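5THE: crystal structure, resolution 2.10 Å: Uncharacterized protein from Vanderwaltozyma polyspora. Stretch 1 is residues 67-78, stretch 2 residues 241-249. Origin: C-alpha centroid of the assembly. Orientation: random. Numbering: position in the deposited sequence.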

ATOM      1  N   HIS A  67     -15.453  -8.624  14.407  1.00 33.82           N
ATOM      2  CA  HIS A  67     -15.157  -9.183  13.100  1.00 30.90           C
ATOM      3  C   HIS A  67     -13.876  -9.995  13.160  1.00 30.27           C
ATOM      4  O   HIS A  67     -13.076  -9.873  14.091  1.00 29.17           O
ATOM      5  CB  HIS A  67     -15.005  -8.076  12.050  1.00 32.96           C
ATOM      6  CG  HIS A  67     -16.221  -7.225  11.893  1.00 40.00           C
ATOM      7  ND1 HIS A  67     -17.458  -7.748  11.590  1.00 38.56           N
ATOM      8  CD2 HIS A  67     -16.391  -5.883  11.996  1.00 39.99           C
ATOM      9  CE1 HIS A  67     -18.339  -6.767  11.511  1.00 40.77           C
ATOM     10  NE2 HIS A  67     -17.717  -5.626  11.752  1.00 42.04           N
ATOM     11  N   GLN A  68     -13.673 -10.809  12.136  1.00 27.00           N
ATOM     12  CA  GLN A  68     -12.442 -11.565  12.004  1.00 29.75           C
ATOM     13  C   GLN A  68     -11.849 -11.359  10.619  1.00 26.75           C
ATOM     14  O   GLN A  68     -12.565 -11.111   9.643  1.00 28.94           O
ATOM     15  CB  GLN A  68     -12.676 -13.051  12.275  1.00 29.93           C
ATOM     16  CG  GLN A  68     -13.027 -13.319  13.731  1.00 35.98           C
ATOM     17  CD  GLN A  68     -13.238 -14.787  14.016  1.00 53.00           C
ATOM     18  OE1 GLN A  68     -13.531 -15.570  13.115  1.00 56.55           O
ATOM     19  NE2 GLN A  68     -13.100 -15.170  15.278  1.00 62.39           N
ATOM     20  N   PHE A  69     -10.523 -11.442  10.564  1.00 21.53           N
ATOM     21  CA  PHE A  69      -9.816 -11.436   9.296  1.00 26.25           C
ATOM     22  C   PHE A  69     -10.259 -12.605   8.435  1.00 26.27           C
ATOM     23  O   PHE A  69     -10.478 -13.712   8.932  1.00 22.59           O
ATOM     24  CB  PHE A  69      -8.308 -11.526   9.525  1.00 21.11           C
ATOM     25  CG  PHE A  69      -7.741 -10.369  10.299  1.00 22.05           C
ATOM     26  CD1 PHE A  69      -8.334  -9.110  10.230  1.00 26.77           C
ATOM     27  CD2 PHE A  69      -6.629 -10.540  11.095  1.00 28.66           C
ATOM     28  CE1 PHE A  69      -7.815  -8.031  10.946  1.00 24.89           C
ATOM     29  CE2 PHE A  69      -6.091  -9.452  11.817  1.00 29.55           C
ATOM     30  CZ  PHE A  69      -6.690  -8.201  11.731  1.00 26.78           C
ATOM     31  N   ILE A  70     -10.319 -12.361   7.126  1.00 26.84           N
ATOM     32  CA  ILE A  70     -10.794 -13.376   6.182  1.00 25.88           C
ATOM     33  C   ILE A  70      -9.894 -14.607   6.205  1.00 28.30           C
ATOM     34  O   ILE A  70     -10.373 -15.743   6.165  1.00 27.41           O
ATOM     35  CB  ILE A  70     -10.871 -12.776   4.763  1.00 26.14           C
ATOM     36  CG1 ILE A  70     -12.024 -11.782   4.660  1.00 25.95           C
ATOM     37  CG2 ILE A  70     -10.976 -13.876   3.700  1.00 25.69           C
ATOM     38  CD1 ILE A  70     -11.919 -10.854   3.448  1.00 31.00           C
ATOM     39  N   SER A  71      -8.578 -14.407   6.241  1.00 23.38           N
ATOM     40  CA  SER A  71      -7.638 -15.514   6.098  1.00 26.62           C
ATOM     41  C   SER A  71      -6.456 -15.273   7.019  1.00 29.83           C
ATOM     42  O   SER A  71      -5.760 -14.262   6.887  1.00 25.47           O
ATOM     43  CB  SER A  71      -7.161 -15.663   4.647  1.00 29.84           C
ATOM     44  OG  SER A  71      -6.152 -16.661   4.540  1.00 34.51           O
ATOM     45  N   THR A  72      -6.218 -16.214   7.924  1.00 30.76           N
ATOM     46  CA  THR A  72      -5.145 -16.164   8.905  1.00 28.70           C
ATOM     47  C   THR A  72      -4.345 -17.453   8.821  1.00 34.35           C
ATOM     48  O   THR A  72      -4.758 -18.404   8.150  1.00 32.13           O
ATOM     49  CB  THR A  72      -5.740 -15.973  10.305  1.00 31.90           C
ATOM     50  OG1 THR A  72      -6.710 -16.996  10.553  1.00 35.90           O
ATOM     51  CG2 THR A  72      -6.403 -14.606  10.413  1.00 29.93           C
ATOM     52  N   PRO A  73      -3.180 -17.524   9.481  1.00 32.29           N
ATOM     53  CA  PRO A  73      -2.405 -18.773   9.433  1.00 33.27           C
ATOM     54  C   PRO A  73      -3.210 -19.942   9.981  1.00 29.93           C
ATOM     55  O   PRO A  73      -3.913 -19.827  10.991  1.00 30.79           O
ATOM     56  CB  PRO A  73      -1.188 -18.473  10.314  1.00 36.79           C
ATOM     57  CG  PRO A  73      -1.075 -16.984  10.304  1.00 37.25           C
ATOM     58  CD  PRO A  73      -2.485 -16.498  10.285  1.00 34.64           C
ATOM     59  N   ALA A  74      -3.113 -21.075   9.291  1.00 37.16           N
ATOM     60  CA  ALA A  74      -3.831 -22.261   9.747  1.00 42.16           C
ATOM     61  C   ALA A  74      -3.197 -22.849  11.001  1.00 41.14           C
ATOM     62  O   ALA A  74      -3.891 -23.453  11.821  1.00 47.12           O
ATOM     63  CB  ALA A  74      -3.879 -23.297   8.630  1.00 43.36           C
ATOM     64  N   LYS A  75      -1.898 -22.643  11.184  1.00 39.52           N
ATOM     65  CA  LYS A  75      -1.151 -23.140  12.329  1.00 40.70           C
ATOM     66  C   LYS A  75      -0.753 -21.981  13.238  1.00 39.92           C
ATOM     67  O   LYS A  75      -0.527 -20.858  12.772  1.00 34.66           O
ATOM     68  CB  LYS A  75       0.110 -23.863  11.853  1.00 45.69           C
ATOM     69  CG  LYS A  75      -0.170 -24.989  10.894  1.00 65.77           C
ATOM     70  CD  LYS A  75      -0.346 -26.281  11.693  1.00 69.43           C
ATOM     71  CE  LYS A  75       0.969 -26.825  12.269  1.00 77.79           C
ATOM     72  NZ  LYS A  75       0.800 -27.396  13.660  1.00 81.50           N
ATOM     73  N   GLN A  76      -0.616 -22.277  14.529  1.00 33.55           N
ATOM     74  CA  GLN A  76      -0.081 -21.302  15.465  1.00 34.42           C
ATOM     75  C   GLN A  76       1.308 -20.851  15.031  1.00 34.12           C
ATOM     76  O   GLN A  76       2.133 -21.660  14.594  1.00 34.61           O
ATOM     77  CB  GLN A  76      -0.015 -21.896  16.866  1.00 36.25           C
ATOM     78  CG  GLN A  76       0.184 -20.840  17.927  1.00 41.34           C
ATOM     79  CD  GLN A  76       0.299 -21.436  19.298  1.00 41.77           C
ATOM     80  OE1 GLN A  76       1.190 -22.244  19.557  1.00 44.50           O
ATOM     81  NE2 GLN A  76      -0.609 -21.056  20.188  1.00 33.21           N
ATOM     82  N   VAL A  77       1.552 -19.544  15.121  1.00 30.57           N
ATOM     83  CA  VAL A  77       2.828 -18.941  14.749  1.00 29.41           C
ATOM     84  C   VAL A  77       3.566 -18.555  16.022  1.00 27.71           C
ATOM     85  O   VAL A  77       2.957 -18.046  16.971  1.00 28.89           O
ATOM     86  CB  VAL A  77       2.611 -17.707  13.847  1.00 32.29           C
ATOM     87  CG1 VAL A  77       3.929 -17.068  13.466  1.00 26.94           C
ATOM     88  CG2 VAL A  77       1.800 -18.082  12.598  1.00 36.34           C
ATOM     89  N   ASN A  78       4.874 -18.786  16.048  1.00 25.45           N
ATOM     90  CA  ASN A  78       5.682 -18.329  17.174  1.00 27.49           C
ATOM     91  C   ASN A  78       5.998 -16.850  17.007  1.00 26.21           C
ATOM     92  O   ASN A  78       6.392 -16.406  15.922  1.00 31.13           O
ATOM     93  CB  ASN A  78       6.982 -19.125  17.280  1.00 28.96           C
ATOM     94  CG  ASN A  78       6.736 -20.599  17.517  1.00 30.94           C
ATOM     95  OD1 ASN A  78       6.113 -20.977  18.499  1.00 31.74           O
ATOM     96  ND2 ASN A  78       7.217 -21.436  16.612  1.00 31.23           N
ATOM     97  N   LYS A 241       1.799  -9.900   6.191  1.00 26.25           N
ATOM     98  CA  LYS A 241       3.132 -10.467   6.007  1.00 23.50           C
ATOM     99  C   LYS A 241       3.101 -11.984   6.071  1.00 23.70           C
ATOM    100  O   LYS A 241       3.870 -12.650   5.374  1.00 23.42           O
ATOM    101  CB  LYS A 241       4.094  -9.901   7.055  1.00 24.23           C
ATOM    102  CG  LYS A 241       4.532  -8.483   6.711  1.00 25.12           C
ATOM    103  CD  LYS A 241       5.121  -7.782   7.903  1.00 22.38           C
ATOM    104  CE  LYS A 241       5.778  -6.464   7.511  1.00 26.08           C
ATOM    105  NZ  LYS A 241       6.307  -5.754   8.731  1.00 23.84           N
ATOM    106  N   LEU A 242       2.183 -12.542   6.862  1.00 20.64           N
ATOM    107  CA  LEU A 242       1.928 -13.972   6.906  1.00 23.39           C
ATOM    108  C   LEU A 242       0.987 -14.451   5.795  1.00 23.46           C
ATOM    109  O   LEU A 242       0.392 -15.523   5.935  1.00 23.41           O
ATOM    110  CB  LEU A 242       1.367 -14.341   8.276  1.00 22.90           C
ATOM    111  CG  LEU A 242       2.418 -14.185   9.377  1.00 23.98           C
ATOM    112  CD1 LEU A 242       1.772 -13.974  10.752  1.00 24.58           C
ATOM    113  CD2 LEU A 242       3.296 -15.427   9.365  1.00 24.56           C
ATOM    114  N   LEU A 243       0.848 -13.683   4.713  1.00 22.14           N
ATOM    115  CA  LEU A 243       0.076 -14.052   3.525  1.00 26.32           C
ATOM    116  C   LEU A 243      -1.415 -14.095   3.798  1.00 25.10           C
ATOM    117  O   LEU A 243      -2.171 -14.699   3.035  1.00 28.45           O
ATOM    118  CB  LEU A 243       0.535 -15.397   2.935  1.00 27.05           C
ATOM    119  CG  LEU A 243       2.038 -15.494   2.664  1.00 32.21           C
ATOM    120  CD1 LEU A 243       2.408 -16.817   1.968  1.00 33.66           C
ATOM    121  CD2 LEU A 243       2.497 -14.311   1.844  1.00 23.30           C
ATOM    122  N   GLY A 244      -1.863 -13.456   4.870  1.00 26.88           N
ATOM    123  CA  GLY A 244      -3.268 -13.450   5.194  1.00 24.63           C
ATOM    124  C   GLY A 244      -4.054 -12.401   4.429  1.00 23.42           C
ATOM    125  O   GLY A 244      -3.542 -11.634   3.616  1.00 26.11           O
ATOM    126  N   SER A 245      -5.351 -12.403   4.692  1.00 26.57           N
ATOM    127  CA  SER A 245      -6.270 -11.394   4.196  1.00 29.95           C
ATOM    128  C   SER A 245      -6.989 -10.850   5.411  1.00 23.78           C
ATOM    129  O   SER A 245      -7.471 -11.627   6.239  1.00 27.07           O
ATOM    130  CB  SER A 245      -7.290 -11.971   3.194  1.00 22.11           C
ATOM    131  OG  SER A 245      -6.627 -12.579   2.112  1.00 34.17           O
ATOM    132  N   ASN A 246      -7.037  -9.529   5.535  1.00 18.37           N
ATOM    133  CA  ASN A 246      -7.788  -8.943   6.639  1.00 21.40           C
ATOM    134  C   ASN A 246      -9.229  -8.698   6.214  1.00 24.27           C
ATOM    135  O   ASN A 246     -10.110  -9.526   6.475  1.00 28.32           O
ATOM    136  CB  ASN A 246      -7.097  -7.671   7.108  1.00 22.99           C
ATOM    137  CG  ASN A 246      -5.706  -7.959   7.610  1.00 26.05           C
ATOM    138  OD1 ASN A 246      -5.459  -9.049   8.106  1.00 28.67           O
ATOM    139  ND2 ASN A 246      -4.785  -7.002   7.461  1.00 21.95           N
ATOM    140  N   HIS A 247      -9.478  -7.581   5.551  1.00 24.77           N
ATOM    141  CA  HIS A 247     -10.747  -7.348   4.891  1.00 22.38           C
ATOM    142  C   HIS A 247     -10.518  -7.305   3.393  1.00 23.36           C
ATOM    143  O   HIS A 247      -9.390  -7.186   2.913  1.00 26.59           O
ATOM    144  CB  HIS A 247     -11.389  -6.037   5.364  1.00 23.39           C
ATOM    145  CG  HIS A 247     -10.579  -4.821   5.029  1.00 21.66           C
ATOM    146  ND1 HIS A 247      -9.488  -4.418   5.778  1.00 22.86           N
ATOM    147  CD2 HIS A 247     -10.694  -3.927   4.018  1.00 24.36           C
ATOM    148  CE1 HIS A 247      -8.982  -3.315   5.255  1.00 19.99           C
ATOM    149  NE2 HIS A 247      -9.691  -2.997   4.182  1.00 20.00           N
ATOM    150  N   SER A 248     -11.614  -7.408   2.654  1.00 24.46           N
ATOM    151  CA  SER A 248     -11.597  -7.266   1.214  1.00 23.95           C
ATOM    152  C   SER A 248     -12.893  -6.582   0.830  1.00 24.28           C
ATOM    153  O   SER A 248     -13.660  -6.133   1.689  1.00 21.39           O
ATOM    154  CB  SER A 248     -11.433  -8.624   0.517  1.00 24.10           C
ATOM    155  OG  SER A 248     -12.664  -9.352   0.488  1.00 24.61           O
ATOM    156  N   LEU A 249     -13.143  -6.513  -0.468  1.00 23.54           N
ATOM    157  CA  LEU A 249     -14.460  -6.143  -0.960  1.00 25.60           C
ATOM    158  C   LEU A 249     -15.289  -7.405  -1.170  1.00 26.12           C
ATOM    159  O   LEU A 249     -14.761  -8.518  -1.267  1.00 21.35           O
ATOM    160  CB  LEU A 249     -14.347  -5.359  -2.269  1.00 24.08           C
ATOM    161  CG  LEU A 249     -13.449  -4.130  -2.203  1.00 29.07           C
ATOM    162  CD1 LEU A 249     -13.566  -3.346  -3.504  1.00 29.17           C
ATOM    163  CD2 LEU A 249     -13.835  -3.278  -0.995  1.00 34.44           C
TER

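All three hydrogen bonds between the stretches are backbone to backbone, and side chains pack beside them. Ser71 and Ser245 form a single antiparallel bridge. Ser71 N donates to Ser245 O at 3.0 Å, and Ser245 N donates to Ser71 O at 2.9 Å. One residue earlier, Ile70 N donates to Asn246 O at 2.9 Å. The same carbonyl receives a CA-H contact, with Phe69 CA 3.4 Å from Asn246 O.

The two bridged serines do not join through their hydroxyls. Ser71 is t and Ser245 is m, and Ser71 CB lies 4.0 Å from Ser245 CB.

Phe69 has chi1 m and its CA-to-CB bond points sideways, yet the ring still meets the other stretch. Asn246 OD1 lies over one face of the ring, 3.4 Å from Phe69 CG. Asn246 also starts sideways, but with chi1 m and chi2 at -30° its end comes nearer to stretch 1. Its ND2 is hydrogen-bonded elsewhere in the structure.

Ile70 is m at chi1 and t at chi2. This extended arm carries Ile70 CD1 past His247 to 3.4 Å from Ser248 OG. Ser248 is p, and Ser248 OG donates to Leu249 O at 2.9 Å within its own stretch. His247 has its CA-to-CB bond directed away and offers Ile70 backbone: Ile70 CD1 is 3.8 Å from His247 C.

Gly244 passes close to stretch 1, with Gly244 CA 3.1 Å from Ser71 O. A CB on Gly244 would point toward that stretch and sit 2.5 Å from Ser71 O, a clash.

The CA-to-CB bond of Leu242, the first residue after a helix to leave helical phi/psi, points toward stretch 1. It is m, t. Leu242 CB is 4.1 Å from Pro73 CG, and Leu242 CD2 is 4.4 Å from Val77 CG2. Val77 is t, and its CA-to-CB bond points toward stretch 2.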